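Local coordinates for protein putative rRNA methyltransferase (Sorangium cellulosum, PDB 4RX1) that probably methylates an adenine of 16S ribosomal RNA, with S-adenosylmethionine as the likely methyl donor, at residues I136-Q141 with R204-L209; I29-G34 with L101-P106. All coordinates share one frame; numbering follows the deposited sequence.

Contact 1: residues I136-Q141 with R204-L209; sequences IALLNQ and RRTRLL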
ATOM      1  N   ILE A 136      -3.660   4.224   4.155  1.00 22.78           N
ATOM      2  CA  ILE A 136      -4.978   4.093   3.533  1.00 24.80           C
ATOM      3  C   ILE A 136      -5.172   2.676   2.978  1.00 25.45           C
ATOM      4  O   ILE A 136      -4.431   2.237   2.099  1.00 24.70           O
ATOM      5  CB  ILE A 136      -5.143   5.124   2.389  1.00 24.70           C
ATOM      6  CG1 ILE A 136      -4.883   6.536   2.919  1.00 22.27           C
ATOM      7  CG2 ILE A 136      -6.543   5.066   1.759  1.00 19.05           C
ATOM      8  CD1 ILE A 136      -5.109   7.613   1.878  1.00 23.83           C
ATOM      9  N   ALA A 137      -6.179   1.971   3.481  1.00 25.28           N
ATOM     10  CA  ALA A 137      -6.395   0.584   3.096  1.00 23.70           C
ATOM     11  C   ALA A 137      -7.772   0.398   2.524  1.00 25.57           C
ATOM     12  O   ALA A 137      -8.755   0.923   3.068  1.00 24.91           O
ATOM     13  CB  ALA A 137      -6.179  -0.366   4.279  1.00 22.53           C
ATOM     14  N   LEU A 138      -7.826  -0.313   1.397  1.00 28.07           N
ATOM     15  CA  LEU A 138      -9.079  -0.694   0.751  1.00 28.05           C
ATOM     16  C   LEU A 138      -9.248  -2.188   0.974  1.00 25.79           C
ATOM     17  O   LEU A 138      -8.491  -2.993   0.432  1.00 24.16           O
ATOM     18  CB  LEU A 138      -9.048  -0.380  -0.741  1.00 31.41           C
ATOM     19  CG  LEU A 138      -9.393   1.047  -1.152  1.00 39.04           C
ATOM     20  CD1 LEU A 138      -9.394   1.201  -2.689  1.00 38.61           C
ATOM     21  CD2 LEU A 138     -10.742   1.453  -0.566  1.00 42.92           C
ATOM     22  N   LEU A 139     -10.228  -2.556   1.790  1.00 28.31           N
ATOM     23  CA  LEU A 139     -10.302  -3.914   2.288  1.00 28.03           C
ATOM     24  C   LEU A 139     -11.479  -4.650   1.668  1.00 32.19           C
ATOM     25  O   LEU A 139     -12.612  -4.178   1.738  1.00 33.66           O
ATOM     26  CB  LEU A 139     -10.444  -3.875   3.799  1.00 27.10           C
ATOM     27  CG  LEU A 139      -9.229  -3.237   4.471  1.00 25.76           C
ATOM     28  CD1 LEU A 139      -9.334  -3.376   5.969  1.00 23.27           C
ATOM     29  CD2 LEU A 139      -7.905  -3.828   3.958  1.00 26.75           C
ATOM     30  N   ASN A 140     -11.212  -5.816   1.081  1.00 32.73           N
ATOM     31  CA  ASN A 140     -12.256  -6.625   0.461  1.00 33.66           C
ATOM     32  C   ASN A 140     -11.988  -8.123   0.603  1.00 33.48           C
ATOM     33  O   ASN A 140     -10.879  -8.594   0.336  1.00 35.38           O
ATOM     34  CB  ASN A 140     -12.396  -6.262  -1.011  1.00 38.08           C
ATOM     35  CG  ASN A 140     -13.519  -7.025  -1.689  1.00 44.28           C
ATOM     36  OD1 ASN A 140     -13.385  -8.217  -1.983  1.00 47.31           O
ATOM     37  ND2 ASN A 140     -14.628  -6.344  -1.949  1.00 44.75           N
ATOM     38  N   GLN A 141     -13.021  -8.873   0.974  1.00 29.25           N
ATOM     39  CA  GLN A 141     -12.840 -10.279   1.339  1.00 29.48           C
ATOM     40  C   GLN A 141     -12.949 -11.234   0.153  1.00 25.74           C
ATOM     41  O   GLN A 141     -12.738 -12.447   0.299  1.00 24.94           O
ATOM     42  CB  GLN A 141     -13.821 -10.680   2.443  1.00 31.64           C
ATOM     43  CG  GLN A 141     -13.530 -10.010   3.776  1.00 34.48           C
ATOM     44  CD  GLN A 141     -14.208 -10.685   4.947  1.00 36.79           C
ATOM     45  OE1 GLN A 141     -14.756 -11.775   4.827  1.00 38.44           O
ATOM     46  NE2 GLN A 141     -14.180 -10.030   6.086  1.00 42.14           N
ATOM     47  N   ARG A 204     -18.239  -6.860  -3.652  1.00103.02           N
ATOM     48  CA  ARG A 204     -19.436  -6.492  -2.893  1.00107.62           C
ATOM     49  C   ARG A 204     -19.162  -5.367  -1.900  1.00114.79           C
ATOM     50  O   ARG A 204     -19.291  -4.185  -2.223  1.00115.43           O
ATOM     51  CB  ARG A 204     -20.007  -7.696  -2.131  1.00103.65           C
ATOM     52  CG  ARG A 204     -20.971  -8.571  -2.911  1.00101.30           C
ATOM     53  CD  ARG A 204     -21.573  -9.640  -2.002  1.00 98.62           C
ATOM     54  NE  ARG A 204     -22.626 -10.415  -2.656  1.00 97.74           N
ATOM     55  CZ  ARG A 204     -23.820  -9.933  -2.988  1.00 97.69           C
ATOM     56  NH1 ARG A 204     -24.123  -8.665  -2.743  1.00 98.17           N
ATOM     57  NH2 ARG A 204     -24.712 -10.718  -3.576  1.00 98.05           N
ATOM     58  N   ARG A 205     -18.810  -5.753  -0.679  1.00 50.72           N
ATOM     59  CA  ARG A 205     -18.579  -4.808   0.402  1.00 55.24           C
ATOM     60  C   ARG A 205     -17.087  -4.584   0.551  1.00 54.67           C
ATOM     61  O   ARG A 205     -16.353  -5.495   0.938  1.00 59.97           O
ATOM     62  CB  ARG A 205     -19.134  -5.355   1.721  1.00 59.86           C
ATOM     63  CG  ARG A 205     -18.731  -4.556   2.958  1.00 65.00           C
ATOM     64  CD  ARG A 205     -19.140  -5.301   4.224  1.00 70.54           C
ATOM     65  NE  ARG A 205     -18.399  -6.551   4.365  1.00 75.02           N
ATOM     66  CZ  ARG A 205     -18.932  -7.700   4.768  1.00 78.10           C
ATOM     67  NH1 ARG A 205     -20.226  -7.770   5.052  1.00 78.94           N
ATOM     68  NH2 ARG A 205     -18.176  -8.787   4.863  1.00 78.91           N
ATOM     69  N   THR A 206     -16.615  -3.396   0.209  1.00 44.91           N
ATOM     70  CA  THR A 206     -15.261  -3.059   0.587  1.00 40.42           C
ATOM     71  C   THR A 206     -15.280  -1.925   1.594  1.00 37.67           C
ATOM     72  O   THR A 206     -16.117  -1.034   1.543  1.00 38.85           O
ATOM     73  CB  THR A 206     -14.379  -2.713  -0.612  1.00 39.14           C
ATOM     74  OG1 THR A 206     -14.242  -1.295  -0.726  1.00 40.44           O
ATOM     75  CG2 THR A 206     -14.979  -3.268  -1.833  1.00 37.32           C
ATOM     76  N   ARG A 207     -14.384  -2.000   2.555  1.00 31.04           N
ATOM     77  CA  ARG A 207     -14.309  -0.968   3.556  1.00 32.58           C
ATOM     78  C   ARG A 207     -12.999  -0.220   3.404  1.00 30.67           C
ATOM     79  O   ARG A 207     -12.001  -0.739   2.878  1.00 31.48           O
ATOM     80  CB  ARG A 207     -14.497  -1.540   4.961  1.00 33.74           C
ATOM     81  CG  ARG A 207     -13.570  -2.680   5.289  1.00 34.08           C
ATOM     82  CD  ARG A 207     -14.306  -3.784   6.060  1.00 35.65           C
ATOM     83  NE  ARG A 207     -13.448  -4.942   6.347  1.00 28.93           N
ATOM     84  CZ  ARG A 207     -13.351  -5.986   5.546  1.00  3.49           C
ATOM     85  NH1 ARG A 207     -14.032  -6.040   4.419  1.00 28.78           N
ATOM     86  NH2 ARG A 207     -12.619  -6.952   5.859  1.00  3.44           N
ATOM     87  N   LEU A 208     -13.031   1.023   3.838  1.00 33.60           N
ATOM     88  CA  LEU A 208     -11.889   1.892   3.821  1.00 31.71           C
ATOM     89  C   LEU A 208     -11.393   2.069   5.234  1.00 32.23           C
ATOM     90  O   LEU A 208     -12.184   2.265   6.154  1.00 34.75           O
ATOM     91  CB  LEU A 208     -12.289   3.247   3.237  1.00 31.97           C
ATOM     92  CG  LEU A 208     -11.217   4.332   3.186  1.00 33.25           C
ATOM     93  CD1 LEU A 208     -10.029   3.893   2.361  1.00 32.28           C
ATOM     94  CD2 LEU A 208     -11.831   5.587   2.605  1.00 32.11           C
ATOM     95  N   LEU A 209     -10.090   1.924   5.419  1.00 31.00           N
ATOM     96  CA  LEU A 209      -9.481   2.117   6.723  1.00 29.07           C
ATOM     97  C   LEU A 209      -8.346   3.113   6.585  1.00 27.84           C
ATOM     98  O   LEU A 209      -7.441   2.919   5.751  1.00 25.18           O
ATOM     99  CB  LEU A 209      -8.957   0.783   7.274  1.00 29.51           C
ATOM    100  CG  LEU A 209      -8.459   0.788   8.721  1.00 26.68           C
ATOM    101  CD1 LEU A 209      -9.599   1.221   9.635  1.00 24.65           C
ATOM    102  CD2 LEU A 209      -7.959  -0.605   9.135  1.00 23.95           C
TER
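Strands 133-140 and 206-213 form one of the two antiparallel pairs in the largely parallel sheet of a Rossmann-like methyltransferase, and Ala137 faces Leu209, Leu138 Leu208 and Leu139 Arg207 across it. Two hydrogen-bonded pairs tie the backbones together. Ala137 N reaches Leu209 O at 2.8 Å and Leu209 N returns to Ala137 O; Leu139 N gives to Arg207 O at 2.8 Å, with Arg207 N returning to Leu139 O.

On the face that carries Leu139 and Arg207, the arginine stem runs alongside the leucine, Arg207 CG 3.7 Å from Leu139 CB. A first torsion of 53° sets Arg207 CG between its own backbone N and carbonyl carbon, and a bend at the next bond carries the guanidinium back over the neighbouring strand. Leu139 CB therefore sits 4.0 Å above the plane of the Arg207 guanidinium, over its centre. Further out, Gln141 slants across the same group, amide and guanidinium planes 70° apart; Gln141 NE2 lies 3.5 Å from Arg207 NH2, a meeting of two donors and not a bond. Helix 108-115 packs on this face, where Leu111 touches both Leu139 and Arg207.

The other face is built round Leu208. Leu208 CD1 comes within 3.7 Å of Ile136 CG2, the two side chains running side by side, and it also meets Leu138 CD2 at 3.9 Å. Nearer the strand ends, Asn140 ND2 rests against the methyl CG2 of Thr206, while Asn140 OD1 bonds to Ser142 OG. A late strand inserted antiparallel beside 133-140, giving the order 3-2-1-4-5-7-6, is the hallmark of the class I methyltransferase fold.

Contact 2: residues I29-G34 with L101-P106; sequences IDVGTG and LTLNFP. With GOL (glycerol), chain E.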
ATOM      1  N   ILE A  29       3.695   5.471  -1.327  1.00 19.30           N
ATOM      2  CA  ILE A  29       4.139   4.091  -1.432  1.00 19.11           C
ATOM      3  C   ILE A  29       2.947   3.142  -1.475  1.00 18.59           C
ATOM      4  O   ILE A  29       2.086   3.183  -0.594  1.00 22.53           O
ATOM      5  CB  ILE A  29       5.101   3.725  -0.291  1.00 16.20           C
ATOM      6  CG1 ILE A  29       6.322   4.652  -0.334  1.00 18.84           C
ATOM      7  CG2 ILE A  29       5.521   2.267  -0.394  1.00 13.62           C
ATOM      8  CD1 ILE A  29       7.248   4.529   0.871  1.00 21.86           C
ATOM      9  N   ASP A  30       2.882   2.318  -2.514  1.00 15.35           N
ATOM     10  CA  ASP A  30       1.813   1.340  -2.648  1.00 20.95           C
ATOM     11  C   ASP A  30       2.339  -0.065  -2.373  1.00 22.92           C
ATOM     12  O   ASP A  30       3.108  -0.611  -3.182  1.00 24.93           O
ATOM     13  CB  ASP A  30       1.234   1.394  -4.058  1.00 23.78           C
ATOM     14  CG  ASP A  30      -0.019   0.550  -4.206  1.00 25.18           C
ATOM     15  OD1 ASP A  30      -0.759   0.426  -3.204  1.00 24.35           O
ATOM     16  OD2 ASP A  30      -0.257   0.012  -5.316  1.00 26.44           O
ATOM     17  N   VAL A  31       1.924  -0.649  -1.243  1.00 18.53           N
ATOM     18  CA  VAL A  31       2.418  -1.963  -0.820  1.00 18.59           C
ATOM     19  C   VAL A  31       1.523  -3.102  -1.326  1.00 19.78           C
ATOM     20  O   VAL A  31       0.312  -3.102  -1.066  1.00 18.16           O
ATOM     21  CB  VAL A  31       2.558  -2.046   0.730  1.00 19.09           C
ATOM     22  CG1 VAL A  31       2.960  -3.459   1.182  1.00 16.83           C
ATOM     23  CG2 VAL A  31       3.574  -1.029   1.233  1.00 16.34           C
ATOM     24  N   GLY A  32       2.122  -4.066  -2.037  1.00 19.47           N
ATOM     25  CA  GLY A  32       1.372  -5.140  -2.680  1.00 17.95           C
ATOM     26  C   GLY A  32       0.719  -4.584  -3.937  1.00 21.07           C
ATOM     27  O   GLY A  32      -0.500  -4.689  -4.119  1.00 18.66           O
ATOM     28  N   THR A  33       1.540  -3.980  -4.800  1.00 23.89           N
ATOM     29  CA  THR A  33       1.058  -3.166  -5.918  1.00 19.97           C
ATOM     30  C   THR A  33       0.611  -3.971  -7.150  1.00 19.71           C
ATOM     31  O   THR A  33      -0.088  -3.445  -8.039  1.00 21.10           O
ATOM     32  CB  THR A  33       2.112  -2.094  -6.318  1.00 19.86           C
ATOM     33  OG1 THR A  33       1.492  -1.036  -7.068  1.00 21.79           O
ATOM     34  CG2 THR A  33       3.271  -2.711  -7.117  1.00 17.54           C
ATOM     35  N   GLY A  34       0.994  -5.244  -7.213  1.00 18.43           N
ATOM     36  CA  GLY A  34       0.563  -6.101  -8.312  1.00 16.35           C
ATOM     37  C   GLY A  34       1.162  -5.657  -9.639  1.00 19.26           C
ATOM     38  O   GLY A  34       2.399  -5.538  -9.750  1.00 18.60           O
ATOM     39  N   LEU A 101       0.607   5.956   2.408  1.00 22.65           N
ATOM     40  CA  LEU A 101       0.923   4.553   2.200  1.00 19.93           C
ATOM     41  C   LEU A 101      -0.384   3.876   1.863  1.00 21.53           C
ATOM     42  O   LEU A 101      -1.313   3.892   2.674  1.00 25.67           O
ATOM     43  CB  LEU A 101       1.515   3.918   3.460  1.00 21.88           C
ATOM     44  CG  LEU A 101       2.097   2.502   3.291  1.00 27.16           C
ATOM     45  CD1 LEU A 101       3.068   2.210   4.419  1.00 31.38           C
ATOM     46  CD2 LEU A 101       1.054   1.395   3.216  1.00 29.41           C
ATOM     47  N   THR A 102      -0.457   3.253   0.691  1.00 17.81           N
ATOM     48  CA  THR A 102      -1.694   2.595   0.298  1.00 19.27           C
ATOM     49  C   THR A 102      -1.566   1.096   0.291  1.00 19.72           C
ATOM     50  O   THR A 102      -0.534   0.543  -0.135  1.00 18.89           O
ATOM     51  CB  THR A 102      -2.187   3.025  -1.111  1.00 18.40           C
ATOM     52  OG1 THR A 102      -1.207   2.660  -2.102  1.00 17.67           O
ATOM     53  CG2 THR A 102      -2.457   4.520  -1.157  1.00 15.59           C
ATOM     54  N   LEU A 103      -2.631   0.442   0.744  1.00 20.86           N
ATOM     55  CA  LEU A 103      -2.805  -0.992   0.535  1.00 19.29           C
ATOM     56  C   LEU A 103      -4.146  -1.183  -0.148  1.00 21.49           C
ATOM     57  O   LEU A 103      -5.199  -0.972   0.459  1.00 26.48           O
ATOM     58  CB  LEU A 103      -2.757  -1.747   1.854  1.00 20.82           C
ATOM     59  CG  LEU A 103      -1.475  -1.491   2.647  1.00 26.93           C
ATOM     60  CD1 LEU A 103      -1.804  -0.815   3.979  1.00 28.46           C
ATOM     61  CD2 LEU A 103      -0.683  -2.772   2.842  1.00 27.82           C
ATOM     62  N   ASN A 104      -4.089  -1.521  -1.430  1.00 20.25           N
ATOM     63  CA  ASN A 104      -5.267  -1.712  -2.264  1.00 22.36           C
ATOM     64  C   ASN A 104      -5.567  -3.199  -2.446  1.00 24.92           C
ATOM     65  O   ASN A 104      -4.771  -3.919  -3.056  1.00 29.44           O
ATOM     66  CB  ASN A 104      -5.053  -1.054  -3.636  1.00 21.94           C
ATOM     67  CG  ASN A 104      -4.892   0.451  -3.538  1.00 27.00           C
ATOM     68  OD1 ASN A 104      -5.602   1.105  -2.777  1.00 31.46           O
ATOM     69  ND2 ASN A 104      -3.948   1.006  -4.293  1.00 27.24           N
ATOM     70  N   PHE A 105      -6.699  -3.649  -1.908  1.00 20.54           N
ATOM     71  CA  PHE A 105      -7.109  -5.053  -2.000  1.00 19.94           C
ATOM     72  C   PHE A 105      -5.993  -6.044  -1.637  1.00 17.43           C
ATOM     73  O   PHE A 105      -5.619  -6.906  -2.433  1.00 20.17           O
ATOM     74  CB  PHE A 105      -7.681  -5.339  -3.404  1.00 20.75           C
ATOM     75  CG  PHE A 105      -8.859  -4.470  -3.757  1.00 26.95           C
ATOM     76  CD1 PHE A 105     -10.058  -4.592  -3.071  1.00 31.25           C
ATOM     77  CD2 PHE A 105      -8.765  -3.500  -4.748  1.00 32.59           C
ATOM     78  CE1 PHE A 105     -11.155  -3.768  -3.375  1.00 32.16           C
ATOM     79  CE2 PHE A 105      -9.860  -2.684  -5.056  1.00 33.44           C
ATOM     80  CZ  PHE A 105     -11.050  -2.824  -4.368  1.00 31.24           C
ATOM     81  N   PRO A 106      -5.453  -5.934  -0.425  1.00 13.51           N
ATOM     82  CA  PRO A 106      -4.392  -6.893  -0.078  1.00 12.43           C
ATOM     83  C   PRO A 106      -4.952  -8.312  -0.025  1.00 14.17           C
ATOM     84  O   PRO A 106      -6.126  -8.487   0.328  1.00 15.50           O
ATOM     85  CB  PRO A 106      -3.989  -6.466   1.333  1.00 11.86           C
ATOM     86  CG  PRO A 106      -5.235  -5.792   1.879  1.00 10.88           C
ATOM     87  CD  PRO A 106      -5.826  -5.066   0.707  1.00 10.92           C
TER
HETATM   88  C1  GOL E 303      -2.908  -6.813  -3.630  1.00 40.39           C
HETATM   89  O1  GOL E 303      -3.000  -5.403  -3.396  1.00 35.06           O
HETATM   90  C2  GOL E 303      -1.557  -7.449  -3.224  1.00 45.69           C
HETATM   91  O2  GOL E 303      -1.414  -7.621  -1.817  1.00 48.05           O
HETATM   92  C3  GOL E 303      -1.397  -8.808  -3.886  1.00 43.81           C
HETATM   93  O3  GOL E 303      -0.026  -9.094  -4.067  1.00 42.62           O
HETATM   94  O   HOH W   1      -2.468  -1.049  -6.009  1.00 10.58           O
HETATM   95  O   HOH W   2      -1.843  -2.268  -2.803  1.00 18.01           O
HETATM   96  O   HOH W   3      -2.617  -3.578  -5.763  1.00 21.94           O
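Asp30 stands near the C-terminal end of strand 26-31 and meets Thr102 on the parallel strand 98-104. Asp30 CB lies 3.4 Å from Thr102 OG1. CG, anti to the backbone N (chi1 -171°), then brings the carboxylate across the threonine. Asp30 OD1 accepts the hydroxyl of Thr102 OG1 at 2.5 Å, met from above the carboxylate plane, 43° out of it. Asp30 OD2 takes the hydroxyl of Thr33 OG1 at 2.7 Å on the anti side, tilted out of the carboxylate plane, so each oxygen is held by a side-chain hydroxyl and the group's rotation is fixed. Water 1 also donates to OD2 and accepts from Asn104 ND2, bridging the two strands.

The backbones pair in parallel: Thr102 N gives to Ile29 O and Val31 N to Thr102 O, each at 2.9 Å. Away from the polar group, Val31 CB packs beside Leu103 CD2 at 3.9 Å, and Val31 CG2 meets Leu101 CD2.

Past the pairing the strands diverge, and a glycerol, probably from the crystallisation liquor, lies at the opening with its O1 2.7 Å from Gly32 O. Strand 26-31, ending in Asp30-Val31 and running into the loop Gly32-Thr33-Gly34, with 98-104 alongside, is the usual frame of the S-adenosylmethionine pocket in class I methyltransferases, consistent with a cofactor site here.

Along the chain, contact 2 closes before contact 1 opens, and their centres are about 12 Å apart in one seven-stranded mixed sheet. Strands 98-104 and 133-140 are neighbours in it, so the contacts adjoin directly: Ile136 N lies 2.8 Å from Leu101 O, a probable hydrogen bond, and Asn140 CB packs 3.5 Å from Phe105 CD1. Read across the sheet, 26-31, 98-104, 133-140 and 206-213 follow in turn. The centre of contact 2 lies about 3 Å from the centre of the chain, within the parallel part where the cofactor would be expected; contact 1 brings in 206-213, the one strand reversed against the rest, beyond which lies the edge strand 176-183.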